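Local coordinates for protein SnoN,Epimerase SnoN (Streptomyces nogalater, PDB 5EP9) that acts as a non-heme iron, alpha-ketoglutarate-dependent epimerase in the biosynthesis of the polyketide nogalamycin, at residues L36-R39 and Y40-D43; L61-A64 and R65-A69. One frame throughout, in Å; residues are numbered along the deposited sequence.

Contact 1: L36-R39 and Y40-D43; sequences LAAR and YRRD
The last two turns of the amphipathic alpha-helix 30-43 meet here, the carbonyls of Leu36 to Arg39 accepting the amide N-H groups of Tyr40 to Asp43. The contact lies in the first SnoN part of the fused construct, residues 14-202. Four successive i to i+4 bonds carry it, from Tyr40 N to Leu36 O through to Asp43 N, which reaches Arg39 O at 2.8 Å. Beyond them, the two adjoining arginines fold back over the preceding turn. In Arg41, CG stands anti to the carbonyl carbon (chi1 -76°) and a bend at chi3 turns the guanidinium back along the helix. Its NH1 comes within 3.5 Å of Ala37 CB, and Ala38 CA lies 3.8 Å above the guanidinium plane, offset toward the rim. Alanines suit these positions because a methyl lets the planar group lie close to the backbone. Arg42 leaves the backbone differently, with CG anti to the backbone N (chi1 -172°), and is also bent at chi3. One face of its guanidinium looks onto Ala38 O, whose bond goes to Arg42 N at 3.0 Å, while NH2 passes 4.0 Å from Ala38 CB. Long, exposed arginines suit this surface, lying over the preceding turn. The buried side is different: Ala37 packs on Tyr112 and Tyr40 on Leu113 of helix 104-114, and the side chain of Tyr40 is about 6 Å from that of His219, a 2-oxoglutarate-binding residue in the second part (203-305). Arg41 O also accepts a hydrogen bond from His180 NE2, outside the two segments. The carboxylate of Asp43 makes no charge contact with Arg39; what these two share is the backbone bond and the approach of Asp43 CB to Arg39 O at 3.4 Å.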
loop_
_atom_site.group_PDB
_atom_site.type_symbol
_atom_site.label_atom_id
_atom_site.label_comp_id
_atom_site.label_asym_id
_atom_site.label_seq_id
_atom_site.Cartn_x
_atom_site.Cartn_y
_atom_site.Cartn_z
ATOM N N LEU A 36 -3.325 17.450 -8.354
ATOM C CA LEU A 36 -3.081 16.056 -7.981
ATOM C C LEU A 36 -3.831 15.627 -6.721
ATOM O O LEU A 36 -4.453 14.562 -6.654
ATOM C CB LEU A 36 -1.595 15.886 -7.786
ATOM C CG LEU A 36 -1.194 14.455 -7.613
ATOM C CD1 LEU A 36 -0.890 13.811 -8.981
ATOM C CD2 LEU A 36 0.031 14.456 -6.763
ATOM N N ALA A 37 -3.760 16.486 -5.705
ATOM C CA ALA A 37 -4.473 16.255 -4.450
ATOM C C ALA A 37 -6.023 16.225 -4.711
ATOM O O ALA A 37 -6.742 15.508 -4.057
ATOM C CB ALA A 37 -4.125 17.313 -3.422
ATOM N N ALA A 38 -6.475 17.109 -5.547
ATOM C CA ALA A 38 -7.897 17.226 -5.831
ATOM C C ALA A 38 -8.403 15.937 -6.524
ATOM O O ALA A 38 -9.440 15.416 -6.187
ATOM C CB ALA A 38 -8.184 18.450 -6.680
ATOM N N ARG A 39 -7.609 15.422 -7.439
ATOM C CA ARG A 39 -7.830 14.112 -8.034
ATOM C C ARG A 39 -7.869 13.012 -7.006
ATOM O O ARG A 39 -8.822 12.209 -6.976
ATOM C CB ARG A 39 -6.810 13.760 -9.126
ATOM C CG ARG A 39 -7.259 14.168 -10.521
ATOM C CD ARG A 39 -6.390 13.530 -11.637
ATOM N NE ARG A 39 -5.202 14.332 -11.755
ATOM C CZ ARG A 39 -3.924 13.906 -11.902
ATOM N NH1 ARG A 39 -3.530 12.593 -11.948
ATOM N NH2 ARG A 39 -2.992 14.862 -11.966
ATOM N N TYR A 40 -6.880 12.991 -6.131
ATOM C CA TYR A 40 -6.888 12.011 -4.989
ATOM C C TYR A 40 -8.207 12.079 -4.132
ATOM O O TYR A 40 -8.825 11.089 -3.801
ATOM C CB TYR A 40 -5.679 12.165 -4.107
ATOM C CG TYR A 40 -5.679 11.237 -2.928
ATOM C CD1 TYR A 40 -5.421 9.894 -3.103
ATOM C CD2 TYR A 40 -5.907 11.681 -1.644
ATOM C CE1 TYR A 40 -5.406 9.024 -2.008
ATOM C CE2 TYR A 40 -5.925 10.797 -0.523
ATOM C CZ TYR A 40 -5.670 9.502 -0.717
ATOM O OH TYR A 40 -5.681 8.599 0.288
ATOM N N ARG A 41 -8.629 13.270 -3.796
ATOM C CA ARG A 41 -9.804 13.455 -2.964
ATOM C C ARG A 41 -11.097 13.014 -3.686
ATOM O O ARG A 41 -11.932 12.362 -3.083
ATOM C CB ARG A 41 -9.867 14.891 -2.443
ATOM C CG ARG A 41 -8.827 15.013 -1.290
ATOM C CD ARG A 41 -8.927 16.275 -0.449
ATOM N NE ARG A 41 -9.280 17.412 -1.297
ATOM C CZ ARG A 41 -8.445 18.223 -1.912
ATOM N NH1 ARG A 41 -7.126 18.113 -1.749
ATOM N NH2 ARG A 41 -8.978 19.238 -2.644
ATOM N N ARG A 42 -11.226 13.388 -4.944
ATOM C CA ARG A 42 -12.397 13.055 -5.805
ATOM C C ARG A 42 -12.454 11.568 -6.128
ATOM O O ARG A 42 -13.431 10.923 -5.922
ATOM C CB ARG A 42 -12.288 13.819 -7.092
ATOM C CG ARG A 42 -13.518 13.728 -8.008
ATOM C CD ARG A 42 -13.532 14.785 -9.138
ATOM N NE ARG A 42 -12.179 15.353 -9.430
ATOM C CZ ARG A 42 -11.785 16.647 -9.280
ATOM N NH1 ARG A 42 -12.650 17.626 -8.904
ATOM N NH2 ARG A 42 -10.511 16.990 -9.569
ATOM N N ASP A 43 -11.344 11.007 -6.458
ATOM C CA ASP A 43 -11.323 9.617 -6.917
ATOM C C ASP A 43 -10.999 8.567 -5.921
ATOM O O ASP A 43 -11.359 7.391 -6.091
ATOM C CB ASP A 43 -10.333 9.436 -8.096
ATOM C CG ASP A 43 -10.722 10.200 -9.368
ATOM O OD1 ASP A 43 -11.838 10.671 -9.474
ATOM O OD2 ASP A 43 -9.873 10.258 -10.281
#

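Contact 2: L61-A64 and R65-A69; sequences LAEA and RRLLA
Glu63 OE2 is gripped twice, by Arg66 NH2 at 2.8 Å and by Ser94 OG outside the segments. The second carboxylate oxygen, OE1, receives Arg66 NE at 2.9 Å, nearly straight at 171°; with NH2 on OE2 the guanidinium grips side-on, one nitrogen to each oxygen. The acid sits at the guanidinium edge, yet the two planes are turned 46° apart and OE2 is met on its syn side from out of the carboxylate plane. A bend at chi2 (74°) swings the Glu63 carboxylate alongside Arg66, and the long, flexible arginine bends at chi3 to meet it. Replacing Glu63 by a glutamine would probably cost Arg66 its close ionic partner, leaving a weak, long pairing with Glu71. Next to the pair, Leu67 CD1 meets Glu63 CG at 4.1 Å, an apolar contact; Leu67 also touches Met97 of helix 95-101. On another side, Leu61 lays CD1 over the centre of one face of the Arg65 guanidinium, 4.1 Å above its plane, and Leu61 CD2 lies 3.7 Å from Arg65 NH1. Ala64 touches Val125, where a small residue suits close packing. Leu68 reaches Val125 and, in the second SnoN part (203-305), Leu237. This amphipathic helix of the first part (14-202), braced by an i to i+3 salt bridge, packs on the larger sheet of the double-stranded beta-helix (jelly-roll) fold of the PhyH family.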
loop_
_atom_site.group_PDB
_atom_site.type_symbol
_atom_site.label_atom_id
_atom_site.label_comp_id
_atom_site.label_asym_id
_atom_site.label_seq_id
_atom_site.Cartn_x
_atom_site.Cartn_y
_atom_site.Cartn_z
ATOM N N LEU A 61 14.706 -2.716 -6.811
ATOM C CA LEU A 61 14.322 -3.943 -7.500
ATOM C C LEU A 61 15.245 -5.069 -7.077
ATOM O O LEU A 61 14.808 -6.147 -6.747
ATOM C CB LEU A 61 14.373 -3.761 -9.021
ATOM C CG LEU A 61 14.162 -5.042 -9.839
ATOM C CD1 LEU A 61 12.830 -5.772 -9.525
ATOM C CD2 LEU A 61 14.231 -4.685 -11.328
ATOM N N ALA A 62 16.553 -4.803 -7.049
ATOM C CA ALA A 62 17.491 -5.862 -6.689
ATOM C C ALA A 62 17.201 -6.298 -5.296
ATOM O O ALA A 62 17.402 -7.461 -4.953
ATOM C CB ALA A 62 19.008 -5.425 -6.803
ATOM N N GLU A 63 16.963 -5.344 -4.436
ATOM C CA GLU A 63 16.777 -5.674 -3.005
ATOM C C GLU A 63 15.398 -6.480 -2.870
ATOM O O GLU A 63 15.320 -7.435 -2.123
ATOM C CB GLU A 63 16.745 -4.436 -2.164
ATOM C CG GLU A 63 16.386 -4.712 -0.702
ATOM C CD GLU A 63 17.499 -5.361 0.118
ATOM O OE1 GLU A 63 18.549 -5.747 -0.431
ATOM O OE2 GLU A 63 17.280 -5.522 1.343
ATOM N N ALA A 64 14.394 -6.065 -3.608
ATOM C CA ALA A 64 13.118 -6.838 -3.659
ATOM C C ALA A 64 13.351 -8.270 -4.052
ATOM O O ALA A 64 12.903 -9.195 -3.342
ATOM C CB ALA A 64 12.100 -6.219 -4.570
ATOM N N ARG A 65 14.164 -8.450 -5.087
ATOM C CA ARG A 65 14.465 -9.835 -5.550
ATOM C C ARG A 65 15.257 -10.649 -4.550
ATOM O O ARG A 65 14.981 -11.835 -4.344
ATOM C CB ARG A 65 15.263 -9.851 -6.842
ATOM C CG ARG A 65 14.469 -9.380 -8.071
ATOM C CD ARG A 65 15.309 -9.586 -9.335
ATOM N NE ARG A 65 14.444 -9.512 -10.493
ATOM C CZ ARG A 65 14.607 -8.760 -11.606
ATOM N NH1 ARG A 65 15.721 -8.020 -11.841
ATOM N NH2 ARG A 65 13.642 -8.782 -12.534
ATOM N N ARG A 66 16.215 -9.981 -3.929
ATOM C CA ARG A 66 17.051 -10.620 -2.924
ATOM C C ARG A 66 16.216 -11.106 -1.735
ATOM O O ARG A 66 16.383 -12.199 -1.275
ATOM C CB ARG A 66 18.149 -9.660 -2.395
ATOM C CG ARG A 66 19.194 -10.335 -1.523
ATOM C CD ARG A 66 20.101 -9.313 -0.827
ATOM N NE ARG A 66 19.356 -8.470 0.142
ATOM C CZ ARG A 66 19.029 -8.838 1.367
ATOM N NH1 ARG A 66 19.284 -10.043 1.804
ATOM N NH2 ARG A 66 18.418 -7.972 2.170
ATOM N N LEU A 67 15.320 -10.258 -1.269
ATOM C CA LEU A 67 14.484 -10.592 -0.137
ATOM C C LEU A 67 13.546 -11.802 -0.479
ATOM O O LEU A 67 13.412 -12.724 0.289
ATOM C CB LEU A 67 13.683 -9.407 0.337
ATOM C CG LEU A 67 14.480 -8.341 1.107
ATOM C CD1 LEU A 67 13.693 -7.079 1.235
ATOM C CD2 LEU A 67 14.932 -8.750 2.493
ATOM N N LEU A 68 12.915 -11.736 -1.637
ATOM C CA LEU A 68 12.003 -12.811 -2.065
ATOM C C LEU A 68 12.685 -14.130 -2.211
ATOM O O LEU A 68 12.138 -15.159 -1.845
ATOM C CB LEU A 68 11.313 -12.436 -3.368
ATOM C CG LEU A 68 10.215 -11.389 -3.122
ATOM C CD1 LEU A 68 9.901 -10.554 -4.348
ATOM C CD2 LEU A 68 8.917 -12.005 -2.546
ATOM N N ALA A 69 13.927 -14.107 -2.698
ATOM C CA ALA A 69 14.699 -15.318 -2.955
ATOM C C ALA A 69 15.416 -15.848 -1.723
ATOM O O ALA A 69 15.457 -17.041 -1.519
ATOM C CB ALA A 69 15.729 -15.102 -4.053
#

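How the contacts relate
From the N terminus, contact 1 comes first, in the closing turns of helix 30-43; the chain then enters strand 45-48, an edge of the seven-stranded sheet, and next forms helix 54-70, which holds contact 2. Each contact lies within one uninterrupted helix and so closes no loop, and the two stand in series, neither nested nor crossed. The centres of contact 1 and contact 2 are about 33 Å apart, on opposite sides of the chain's centre, and the contacts do not touch. The 36-43 region packs its helix against helix 104-114 and strand 45-48, whereas the 61-69 region joins strands 118-128 and 236-245 to helix 95-101.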